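Local coordinates for protein 4'-phospho-dehydrooxetanocin synthase (Bacillus megaterium, PDB 5UL3) that uses S-adenosylmethionine radical chemistry, with a [4Fe-4S] cluster and cobalamin, to contract the deoxyribose ring of dAMP oxidatively to an oxetane aldehyde in oxetanocin A biosynthesis, at residues K418-C423 and L465-R470. Sequence-based numbering, arbitrary orientation.
With EDO (1,2-ethanediol), chain F.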
loop_
_atom_site.group_PDB
_atom_site.type_symbol
_atom_site.label_atom_id
_atom_site.label_comp_id
_atom_site.label_asym_id
_atom_site.label_seq_id
_atom_site.Cartn_x
_atom_site.Cartn_y
_atom_site.Cartn_z
ATOM N N LYS A 418 2.895 -24.408 -9.350
ATOM C CA LYS A 418 2.068 -24.185 -10.536
ATOM C C LYS A 418 1.336 -22.847 -10.466
ATOM O O LYS A 418 1.289 -22.100 -11.451
ATOM C CB LYS A 418 1.067 -25.329 -10.707
ATOM C CG LYS A 418 0.062 -25.073 -11.824
ATOM C CD LYS A 418 -0.876 -26.280 -12.049
ATOM C CE LYS A 418 -1.860 -25.984 -13.185
ATOM N NZ LYS A 418 -3.006 -26.955 -13.236
ATOM N N MET A 419 0.764 -22.523 -9.307
ATOM C CA MET A 419 0.061 -21.250 -9.148
ATOM C C MET A 419 1.002 -20.072 -9.371
ATOM O O MET A 419 0.664 -19.110 -10.078
ATOM C CB MET A 419 -0.573 -21.168 -7.751
ATOM C CG MET A 419 -1.428 -19.907 -7.518
ATOM S SD MET A 419 -1.379 -19.422 -5.771
ATOM C CE MET A 419 0.310 -18.855 -5.681
ATOM N N TRP A 420 2.190 -20.122 -8.765
ATOM C CA TRP A 420 3.146 -19.040 -8.971
ATOM C C TRP A 420 3.560 -18.933 -10.436
ATOM O O TRP A 420 3.788 -17.823 -10.943
ATOM C CB TRP A 420 4.362 -19.252 -8.065
ATOM C CG TRP A 420 4.130 -18.744 -6.676
ATOM C CD1 TRP A 420 3.699 -19.469 -5.576
ATOM C CD2 TRP A 420 4.278 -17.391 -6.230
ATOM N NE1 TRP A 420 3.589 -18.639 -4.482
ATOM C CE2 TRP A 420 3.940 -17.361 -4.856
ATOM C CE3 TRP A 420 4.671 -16.196 -6.858
ATOM C CZ2 TRP A 420 3.989 -16.186 -4.102
ATOM C CZ3 TRP A 420 4.710 -15.033 -6.105
ATOM C CH2 TRP A 420 4.372 -15.038 -4.739
ATOM N N HIS A 421 3.656 -20.065 -11.134
ATOM C CA HIS A 421 3.958 -20.016 -12.562
ATOM C C HIS A 421 2.857 -19.292 -13.316
ATOM O O HIS A 421 3.140 -18.447 -14.174
ATOM C CB HIS A 421 4.152 -21.425 -13.121
ATOM C CG HIS A 421 4.540 -21.450 -14.570
ATOM N ND1 HIS A 421 3.964 -22.315 -15.477
ATOM C CD2 HIS A 421 5.447 -20.724 -15.266
ATOM C CE1 HIS A 421 4.495 -22.115 -16.671
ATOM N NE2 HIS A 421 5.402 -21.160 -16.570
ATOM N N TYR A 422 1.593 -19.597 -12.999
ATOM C CA TYR A 422 0.484 -18.872 -13.613
ATOM C C TYR A 422 0.571 -17.383 -13.316
ATOM O O TYR A 422 0.244 -16.559 -14.178
ATOM C CB TYR A 422 -0.860 -19.427 -13.132
ATOM C CG TYR A 422 -1.408 -20.511 -14.043
ATOM C CD1 TYR A 422 -1.018 -21.824 -13.891
ATOM C CD2 TYR A 422 -2.276 -20.202 -15.081
ATOM C CE1 TYR A 422 -1.498 -22.816 -14.725
ATOM C CE2 TYR A 422 -2.765 -21.189 -15.928
ATOM C CZ TYR A 422 -2.369 -22.496 -15.737
ATOM O OH TYR A 422 -2.837 -23.496 -16.556
ATOM N N CYS A 423 0.972 -17.014 -12.091
ATOM C CA CYS A 423 1.170 -15.597 -11.791
ATOM C C CYS A 423 2.220 -14.988 -12.715
ATOM O O CYS A 423 2.021 -13.905 -13.273
ATOM C CB CYS A 423 1.588 -15.409 -10.340
ATOM S SG CYS A 423 0.242 -15.705 -9.183
ATOM N N LEU A 465 11.006 -18.681 -11.692
ATOM C CA LEU A 465 9.901 -18.421 -12.603
ATOM C C LEU A 465 10.028 -17.093 -13.343
ATOM O O LEU A 465 9.117 -16.744 -14.097
ATOM C CB LEU A 465 8.584 -18.456 -11.835
ATOM C CG LEU A 465 8.302 -19.803 -11.168
ATOM C CD1 LEU A 465 7.096 -19.690 -10.236
ATOM C CD2 LEU A 465 8.050 -20.860 -12.230
ATOM N N GLY A 466 11.112 -16.350 -13.144
ATOM C CA GLY A 466 11.300 -15.084 -13.851
ATOM C C GLY A 466 10.636 -13.886 -13.209
ATOM O O GLY A 466 10.598 -12.807 -13.816
ATOM N N ILE A 467 10.093 -14.044 -12.014
ATOM C CA ILE A 467 9.507 -12.940 -11.269
ATOM C C ILE A 467 10.640 -12.169 -10.611
ATOM O O ILE A 467 11.617 -12.758 -10.145
ATOM C CB ILE A 467 8.484 -13.489 -10.246
ATOM C CG1 ILE A 467 7.274 -14.052 -10.986
ATOM C CG2 ILE A 467 8.051 -12.425 -9.254
ATOM C CD1 ILE A 467 6.351 -14.963 -10.147
ATOM N N ASN A 468 10.489 -10.826 -10.473
ATOM C CA ASN A 468 11.565 -9.895 -10.048
ATOM C C ASN A 468 11.407 -9.434 -8.585
ATOM O O ASN A 468 10.797 -8.398 -8.311
ATOM C CB ASN A 468 11.587 -8.700 -11.009
ATOM C CG ASN A 468 12.609 -7.604 -10.632
ATOM O OD1 ASN A 468 13.461 -7.776 -9.760
ATOM N ND2 ASN A 468 12.517 -6.463 -11.320
ATOM N N LEU A 469 12.063 -10.143 -7.663
ATOM C CA LEU A 469 11.811 -10.091 -6.225
ATOM C C LEU A 469 12.405 -8.874 -5.527
ATOM O O LEU A 469 13.459 -8.361 -5.912
ATOM C CB LEU A 469 12.431 -11.319 -5.553
ATOM C CG LEU A 469 11.884 -12.633 -5.993
ATOM C CD1 LEU A 469 12.781 -13.758 -5.442
ATOM C CD2 LEU A 469 10.513 -12.670 -5.359
ATOM N N ARG A 470 11.735 -8.476 -4.441
ATOM C CA ARG A 470 12.240 -7.594 -3.389
ATOM C C ARG A 470 11.910 -8.284 -2.076
ATOM O O ARG A 470 10.871 -8.932 -1.982
ATOM C CB ARG A 470 11.548 -6.212 -3.370
ATOM C CG ARG A 470 12.168 -5.093 -4.155
ATOM C CD ARG A 470 11.717 -3.734 -3.588
ATOM N NE ARG A 470 10.389 -3.788 -2.964
ATOM C CZ ARG A 470 9.239 -3.763 -3.640
ATOM N NH1 ARG A 470 9.248 -3.699 -4.965
ATOM N NH2 ARG A 470 8.081 -3.806 -2.997
HETATM C C1 EDO F . 16.414 -11.493 -9.404
HETATM O O1 EDO F . 17.130 -12.651 -8.946
HETATM C C2 EDO F . 15.062 -11.332 -8.701
HETATM O O2 EDO F . 14.680 -9.939 -8.737
#
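With CG anti to its carbonyl carbon (chi1 -61°) and the chain then extended, L465 sends both methyls onto helix 410-426, where H421, its CG anti to the backbone N (chi1 -177°), brings its imidazole across the leucine at about a right angle. This is helix-to-loop packing on the outside of the partial TIM barrel of the radical SAM domain: helix 410-426 leads into strand 432-436, and the loop carries the chain from helix 452-464 to the adjacent parallel strand 470-473. The forked leucine suits its place because its two branches divide the work. CD1 settles 3.5 Å from W420 CB and also lies against the helix backbone, 3.6 Å from H421 N, while CD2 meets H421 CD2 obliquely at 4.0 Å. The ND1 of H421 is hydrogen-bonded to the hydroxyl of Y510. G466 ends helix 452-464 in a Schellman motif, at a positive phi (85°) that glycine takes up readily. The turn brings I467 back toward the helix, and its long, slender branch reaches the buried indole of W420. That broad ring also packs against F396, and its NE1 is satisfied by the carbonyl of S402; M419 CE lies 3.4 Å above one face, displaced toward the rim. I467 comes instead at the benzo edge, near the ring plane, with CD1 3.9 Å from W420 CE3.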